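Local coordinates for protein processed glycerol phosphate lipoteichoic acid synthase 2 (Bacillus subtilis, PDB 2W8D) that is a lipoteichoic acid synthase whose C-terminal domain belongs to the sulfatase family of the alkaline phosphatase clan and holds a magnesium ion, at residues A[63-77]-A[289-303]. Numbering follows the deposited sequence.
Sequences LAHDNETFYFDNFFH and RVPLFIHAAGVKGEK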
loop_
_atom_site.group_PDB
_atom_site.type_symbol
_atom_site.label_atom_id
_atom_site.label_comp_id
_atom_site.label_asym_id
_atom_site.label_seq_id
_atom_site.Cartn_x
_atom_site.Cartn_y
_atom_site.Cartn_z
ATOM N N LEU A 63 -6.325 -16.251 4.303
ATOM C CA LEU A 63 -6.349 -15.030 5.117
ATOM C C LEU A 63 -7.622 -14.224 4.896
ATOM O O LEU A 63 -8.189 -13.672 5.839
ATOM C CB LEU A 63 -5.148 -14.142 4.777
ATOM C CG LEU A 63 -3.774 -14.774 4.963
ATOM C CD1 LEU A 63 -2.718 -13.772 4.622
ATOM C CD2 LEU A 63 -3.601 -15.269 6.417
ATOM N N ALA A 64 -8.023 -14.127 3.629
ATOM C CA ALA A 64 -9.239 -13.467 3.245
ATOM C C ALA A 64 -10.446 -14.122 3.882
ATOM O O ALA A 64 -11.424 -13.434 4.162
ATOM C CB ALA A 64 -9.377 -13.428 1.707
ATOM N N HIS A 65 -10.375 -15.432 4.148
ATOM C CA HIS A 65 -11.533 -16.141 4.664
ATOM C C HIS A 65 -11.476 -16.548 6.124
ATOM O O HIS A 65 -12.454 -17.091 6.645
ATOM C CB HIS A 65 -11.897 -17.326 3.757
ATOM C CG HIS A 65 -12.426 -16.886 2.434
ATOM N ND1 HIS A 65 -13.666 -16.301 2.293
ATOM C CD2 HIS A 65 -11.859 -16.870 1.204
ATOM C CE1 HIS A 65 -13.857 -15.982 1.027
ATOM N NE2 HIS A 65 -12.776 -16.321 0.344
ATOM N N ASP A 66 -10.354 -16.240 6.790
ATOM C CA ASP A 66 -10.155 -16.697 8.173
ATOM C C ASP A 66 -10.960 -15.890 9.185
ATOM O O ASP A 66 -11.598 -14.912 8.852
ATOM C CB ASP A 66 -8.657 -16.787 8.564
ATOM C CG ASP A 66 -7.981 -15.427 8.696
ATOM O OD1 ASP A 66 -8.673 -14.411 8.897
ATOM O OD2 ASP A 66 -6.737 -15.371 8.610
ATOM N N ASN A 67 -10.905 -16.312 10.436
ATOM C CA ASN A 67 -11.637 -15.664 11.504
ATOM C C ASN A 67 -10.847 -14.573 12.241
ATOM O O ASN A 67 -11.330 -14.028 13.228
ATOM C CB ASN A 67 -12.141 -16.727 12.475
ATOM C CG ASN A 67 -11.025 -17.688 12.961
ATOM O OD1 ASN A 67 -9.822 -17.415 12.837
ATOM N ND2 ASN A 67 -11.442 -18.817 13.533
ATOM N N GLU A 68 -9.653 -14.234 11.756
ATOM C CA GLU A 68 -8.738 -13.360 12.518
ATOM C C GLU A 68 -8.100 -12.215 11.747
ATOM O O GLU A 68 -7.722 -11.206 12.337
ATOM C CB GLU A 68 -7.643 -14.177 13.240
ATOM C CG GLU A 68 -6.752 -15.065 12.360
ATOM C CD GLU A 68 -5.786 -15.938 13.192
ATOM O OE1 GLU A 68 -4.892 -15.372 13.877
ATOM O OE2 GLU A 68 -5.912 -17.190 13.165
ATOM N N THR A 69 -7.973 -12.360 10.433
ATOM C CA THR A 69 -7.286 -11.356 9.629
ATOM C C THR A 69 -8.290 -10.355 9.060
ATOM O O THR A 69 -9.341 -10.748 8.560
ATOM C CB THR A 69 -6.496 -12.030 8.509
ATOM O OG1 THR A 69 -5.694 -13.073 9.067
ATOM C CG2 THR A 69 -5.602 -11.036 7.782
ATOM N N PHE A 70 -7.978 -9.065 9.191
ATOM C CA PHE A 70 -8.758 -8.010 8.558
ATOM C C PHE A 70 -8.451 -8.101 7.096
ATOM O O PHE A 70 -7.280 -8.060 6.706
ATOM C CB PHE A 70 -8.330 -6.604 8.955
ATOM C CG PHE A 70 -8.618 -6.213 10.386
ATOM C CD1 PHE A 70 -9.836 -5.669 10.740
ATOM C CD2 PHE A 70 -7.619 -6.272 11.346
ATOM C CE1 PHE A 70 -10.073 -5.259 12.028
ATOM C CE2 PHE A 70 -7.845 -5.854 12.634
ATOM C CZ PHE A 70 -9.069 -5.350 12.979
ATOM N N TYR A 71 -9.491 -8.221 6.284
ATOM C CA TYR A 71 -9.335 -8.133 4.845
ATOM C C TYR A 71 -10.309 -7.066 4.329
ATOM O O TYR A 71 -11.458 -7.029 4.764
ATOM C CB TYR A 71 -9.607 -9.491 4.184
ATOM C CG TYR A 71 -9.619 -9.409 2.666
ATOM C CD1 TYR A 71 -8.472 -9.009 1.976
ATOM C CD2 TYR A 71 -10.771 -9.700 1.931
ATOM C CE1 TYR A 71 -8.464 -8.918 0.601
ATOM C CE2 TYR A 71 -10.787 -9.594 0.524
ATOM C CZ TYR A 71 -9.624 -9.199 -0.119
ATOM O OH TYR A 71 -9.578 -9.072 -1.489
ATOM N N PHE A 72 -9.820 -6.201 3.439
ATOM C CA PHE A 72 -10.575 -5.093 2.873
ATOM C C PHE A 72 -10.697 -5.313 1.363
ATOM O O PHE A 72 -9.690 -5.237 0.639
ATOM C CB PHE A 72 -9.864 -3.749 3.148
ATOM C CG PHE A 72 -9.496 -3.527 4.609
ATOM C CD1 PHE A 72 -10.291 -2.736 5.434
ATOM C CD2 PHE A 72 -8.357 -4.099 5.149
ATOM C CE1 PHE A 72 -9.955 -2.531 6.771
ATOM C CE2 PHE A 72 -8.018 -3.894 6.487
ATOM C CZ PHE A 72 -8.822 -3.108 7.293
ATOM N N ASP A 73 -11.930 -5.569 0.897
ATOM C CA ASP A 73 -12.214 -5.903 -0.501
ATOM C C ASP A 73 -12.673 -4.706 -1.379
ATOM O O ASP A 73 -12.903 -4.842 -2.600
ATOM C CB ASP A 73 -13.217 -7.068 -0.557
ATOM C CG ASP A 73 -14.571 -6.702 0.026
ATOM O OD1 ASP A 73 -14.664 -5.941 1.002
ATOM O OD2 ASP A 73 -15.574 -7.180 -0.487
ATOM N N ASN A 74 -12.813 -3.547 -0.753
ATOM C CA ASN A 74 -13.039 -2.308 -1.473
ATOM C C ASN A 74 -11.946 -1.255 -1.181
ATOM O O ASN A 74 -12.223 -0.104 -0.873
ATOM C CB ASN A 74 -14.421 -1.780 -1.158
ATOM C CG ASN A 74 -15.504 -2.667 -1.673
ATOM O OD1 ASN A 74 -15.465 -3.125 -2.820
ATOM N ND2 ASN A 74 -16.498 -2.900 -0.848
ATOM N N PHE A 75 -10.699 -1.681 -1.294
ATOM C CA PHE A 75 -9.554 -0.839 -1.020
ATOM C C PHE A 75 -8.851 -0.568 -2.355
ATOM O O PHE A 75 -8.644 -1.472 -3.131
ATOM C CB PHE A 75 -8.633 -1.540 -0.006
ATOM C CG PHE A 75 -7.327 -0.854 0.199
ATOM C CD1 PHE A 75 -7.214 0.219 1.079
ATOM C CD2 PHE A 75 -6.204 -1.279 -0.479
ATOM C CE1 PHE A 75 -5.998 0.863 1.271
ATOM C CE2 PHE A 75 -4.971 -0.640 -0.306
ATOM C CZ PHE A 75 -4.866 0.418 0.556
ATOM N N PHE A 76 -8.531 0.682 -2.627
ATOM C CA PHE A 76 -8.054 1.096 -3.919
ATOM C C PHE A 76 -6.633 1.671 -3.846
ATOM O O PHE A 76 -6.317 2.465 -2.950
ATOM C CB PHE A 76 -9.027 2.148 -4.509
ATOM C CG PHE A 76 -10.410 1.595 -4.803
ATOM C CD1 PHE A 76 -10.773 1.238 -6.111
ATOM C CD2 PHE A 76 -11.352 1.424 -3.774
ATOM C CE1 PHE A 76 -12.050 0.701 -6.388
ATOM C CE2 PHE A 76 -12.627 0.896 -4.045
ATOM C CZ PHE A 76 -12.969 0.535 -5.351
ATOM N N HIS A 77 -5.793 1.339 -4.826
ATOM C CA HIS A 77 -4.517 2.077 -4.946
ATOM C C HIS A 77 -4.788 3.525 -5.420
ATOM O O HIS A 77 -5.740 3.783 -6.140
ATOM C CB HIS A 77 -3.529 1.360 -5.867
ATOM C CG HIS A 77 -3.811 1.568 -7.321
ATOM N ND1 HIS A 77 -3.273 2.623 -8.037
ATOM C CD2 HIS A 77 -4.583 0.870 -8.191
ATOM C CE1 HIS A 77 -3.702 2.565 -9.285
ATOM N NE2 HIS A 77 -4.510 1.521 -9.401
ATOM N N ARG A 289 -9.230 -2.040 -7.503
ATOM C CA ARG A 289 -9.160 -2.642 -6.181
ATOM C C ARG A 289 -7.829 -3.424 -6.066
ATOM O O ARG A 289 -7.492 -4.228 -6.949
ATOM C CB ARG A 289 -10.362 -3.566 -5.928
ATOM C CG ARG A 289 -11.649 -2.851 -5.484
ATOM C CD ARG A 289 -12.834 -3.809 -5.471
ATOM N NE ARG A 289 -14.083 -3.107 -5.142
ATOM C CZ ARG A 289 -14.840 -2.430 -6.017
ATOM N NH1 ARG A 289 -14.496 -2.346 -7.294
ATOM N NH2 ARG A 289 -15.951 -1.831 -5.617
ATOM N N VAL A 290 -7.074 -3.136 -5.009
ATOM C CA VAL A 290 -5.944 -3.966 -4.575
ATOM C C VAL A 290 -6.194 -4.519 -3.156
ATOM O O VAL A 290 -6.830 -3.861 -2.320
ATOM C CB VAL A 290 -4.578 -3.226 -4.637
ATOM C CG1 VAL A 290 -4.304 -2.706 -6.083
ATOM C CG2 VAL A 290 -4.550 -2.076 -3.671
ATOM N N PRO A 291 -5.709 -5.740 -2.890
ATOM C CA PRO A 291 -6.000 -6.313 -1.579
ATOM C C PRO A 291 -5.219 -5.609 -0.477
ATOM O O PRO A 291 -4.145 -5.064 -0.742
ATOM C CB PRO A 291 -5.579 -7.781 -1.702
ATOM C CG PRO A 291 -4.620 -7.836 -2.864
ATOM C CD PRO A 291 -4.858 -6.592 -3.735
ATOM N N LEU A 292 -5.814 -5.561 0.716
ATOM C CA LEU A 292 -5.180 -5.045 1.900
ATOM C C LEU A 292 -5.494 -6.050 2.984
ATOM O O LEU A 292 -6.654 -6.379 3.181
ATOM C CB LEU A 292 -5.724 -3.672 2.284
ATOM C CG LEU A 292 -5.234 -3.223 3.677
ATOM C CD1 LEU A 292 -3.689 -2.980 3.784
ATOM C CD2 LEU A 292 -5.975 -1.970 4.149
ATOM N N PHE A 293 -4.463 -6.547 3.652
ATOM C CA PHE A 293 -4.617 -7.502 4.760
ATOM C C PHE A 293 -3.935 -6.883 5.980
ATOM O O PHE A 293 -2.864 -6.298 5.837
ATOM C CB PHE A 293 -3.898 -8.833 4.455
ATOM C CG PHE A 293 -4.474 -9.594 3.312
ATOM C CD1 PHE A 293 -5.466 -10.527 3.525
ATOM C CD2 PHE A 293 -4.020 -9.386 2.007
ATOM C CE1 PHE A 293 -6.022 -11.250 2.451
ATOM C CE2 PHE A 293 -4.552 -10.114 0.955
ATOM C CZ PHE A 293 -5.565 -11.051 1.188
ATOM N N ILE A 294 -4.568 -6.969 7.149
ATOM C CA ILE A 294 -3.933 -6.572 8.394
ATOM C C ILE A 294 -4.160 -7.692 9.419
ATOM O O ILE A 294 -5.302 -7.964 9.800
ATOM C CB ILE A 294 -4.518 -5.261 8.994
ATOM C CG1 ILE A 294 -4.323 -4.065 8.081
ATOM C CG2 ILE A 294 -3.889 -4.964 10.322
ATOM C CD1 ILE A 294 -5.075 -2.861 8.566
ATOM N N HIS A 295 -3.082 -8.340 9.841
ATOM C CA HIS A 295 -3.168 -9.260 10.954
ATOM C C HIS A 295 -2.440 -8.621 12.114
ATOM O O HIS A 295 -1.230 -8.466 12.096
ATOM C CB HIS A 295 -2.599 -10.635 10.616
ATOM C CG HIS A 295 -2.790 -11.638 11.717
ATOM N ND1 HIS A 295 -1.899 -11.779 12.756
ATOM C CD2 HIS A 295 -3.796 -12.514 11.964
ATOM C CE1 HIS A 295 -2.341 -12.698 13.600
ATOM N NE2 HIS A 295 -3.491 -13.161 13.139
ATOM N N ALA A 296 -3.224 -8.159 13.078
ATOM C CA ALA A 296 -2.741 -7.538 14.276
ATOM C C ALA A 296 -2.946 -8.601 15.319
ATOM O O ALA A 296 -4.083 -9.041 15.573
ATOM C CB ALA A 296 -3.551 -6.326 14.589
ATOM N N ALA A 297 -1.844 -9.049 15.905
ATOM C CA ALA A 297 -1.895 -10.153 16.872
ATOM C C ALA A 297 -2.471 -9.663 18.183
ATOM O O ALA A 297 -2.100 -8.573 18.657
ATOM C CB ALA A 297 -0.509 -10.715 17.087
ATOM N N GLY A 298 -3.343 -10.474 18.786
ATOM C CA GLY A 298 -4.068 -10.051 19.978
ATOM C C GLY A 298 -5.385 -9.359 19.659
ATOM O O GLY A 298 -6.177 -9.099 20.577
ATOM N N VAL A 299 -5.618 -9.072 18.360
ATOM C CA VAL A 299 -6.829 -8.392 17.879
ATOM C C VAL A 299 -7.607 -9.231 16.852
ATOM O O VAL A 299 -7.060 -9.660 15.832
ATOM C CB VAL A 299 -6.517 -6.996 17.251
ATOM C CG1 VAL A 299 -7.789 -6.267 16.903
ATOM C CG2 VAL A 299 -5.694 -6.135 18.203
ATOM N N LYS A 300 -8.892 -9.430 17.104
ATOM C CA LYS A 300 -9.739 -10.168 16.189
ATOM C C LYS A 300 -10.153 -9.320 14.965
ATOM O O LYS A 300 -10.962 -8.399 15.086
ATOM C CB LYS A 300 -10.970 -10.691 16.936
ATOM C CG LYS A 300 -11.769 -11.700 16.129
ATOM C CD LYS A 300 -13.014 -12.163 16.872
ATOM C CE LYS A 300 -13.985 -12.880 15.932
ATOM N NZ LYS A 300 -14.291 -12.035 14.726
ATOM N N GLY A 301 -9.593 -9.637 13.798
ATOM C CA GLY A 301 -9.889 -8.910 12.578
ATOM C C GLY A 301 -11.273 -9.190 12.010
ATOM O O GLY A 301 -11.937 -10.130 12.400
ATOM N N GLU A 302 -11.704 -8.331 11.092
ATOM C CA GLU A 302 -12.982 -8.475 10.422
ATOM C C GLU A 302 -12.758 -8.284 8.932
ATOM O O GLU A 302 -11.828 -7.574 8.533
ATOM C CB GLU A 302 -13.954 -7.400 10.915
ATOM C CG GLU A 302 -14.385 -7.525 12.359
ATOM C CD GLU A 302 -15.294 -8.731 12.580
ATOM O OE1 GLU A 302 -16.388 -8.794 11.967
ATOM O OE2 GLU A 302 -14.904 -9.619 13.372
ATOM N N LYS A 303 -13.613 -8.903 8.127
ATOM C CA LYS A 303 -13.664 -8.663 6.680
ATOM C C LYS A 303 -14.421 -7.382 6.453
ATOM O O LYS A 303 -15.643 -7.393 6.420
ATOM C CB LYS A 303 -14.378 -9.831 5.973
ATOM C CG LYS A 303 -14.017 -11.210 6.582
ATOM C CD LYS A 303 -12.512 -11.518 6.423
ATOM C CE LYS A 303 -11.974 -12.252 7.581
ATOM N NZ LYS A 303 -10.640 -12.817 7.280
HETATM O O HOH W 1 -9.416 -4.463 -2.303
#
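F70 and I294 pair antiparallel through two backbone bonds, each N to the other's O at 3.0 Å, and this pair ties strand 70-72 to strand 292-296. One residue on, Y71 meets F293 as an offset stack, ring centroids 4.8 Å apart with the planes at 30°. With CG anti to the backbone N (chi1 173°), the Y71 ring lies with CD1 over one face of the F293 ring, while A64 and L63 of the preceding helix border F293. Beside I294, F72 packs against the branches L292 CD2 and I294 CD1. The tightest fit is at G301, whose CA sits over the centre of the F70 ring, 3.4 Å from its centroid, while G301 N donates to E68 O (2.8 Å).

K303 bends back to the turn after the helix, where its NZ is gripped by D66 O, T69 O (2.8 Å, in the carbonyl plane) and D66 OD1, the last a salt bridge. That same OD1 takes the N-H of E68, an Asx turn, and that of T69, completing an Asx motif; these bonds, with T69 OG1 on OD2, hold the carboxylate that the lysine meets from above its plane. H295 NE2 donates to E68 OE1 at 2.7 Å, with the oxygen close to the imidazole plane.

The contact loosens toward solvent at N67 and K300, where K300 NZ forms a salt bridge with E302 OE2. At the far end R289 NE bonds N74 OD1 at 2.7 Å within the guanidinium plane, NH1 bonds Q286 OE1, and F76 CZ lies over the guanidinium face. A water accepts from F75 N and lies close to F72 O and V290 O.

Strand 292-296 continues antiparallel to strand 251-257 in the mixed central sheet; strand 303-304 flanks F70 and F72, and helix 313-320 covers I294 and F75.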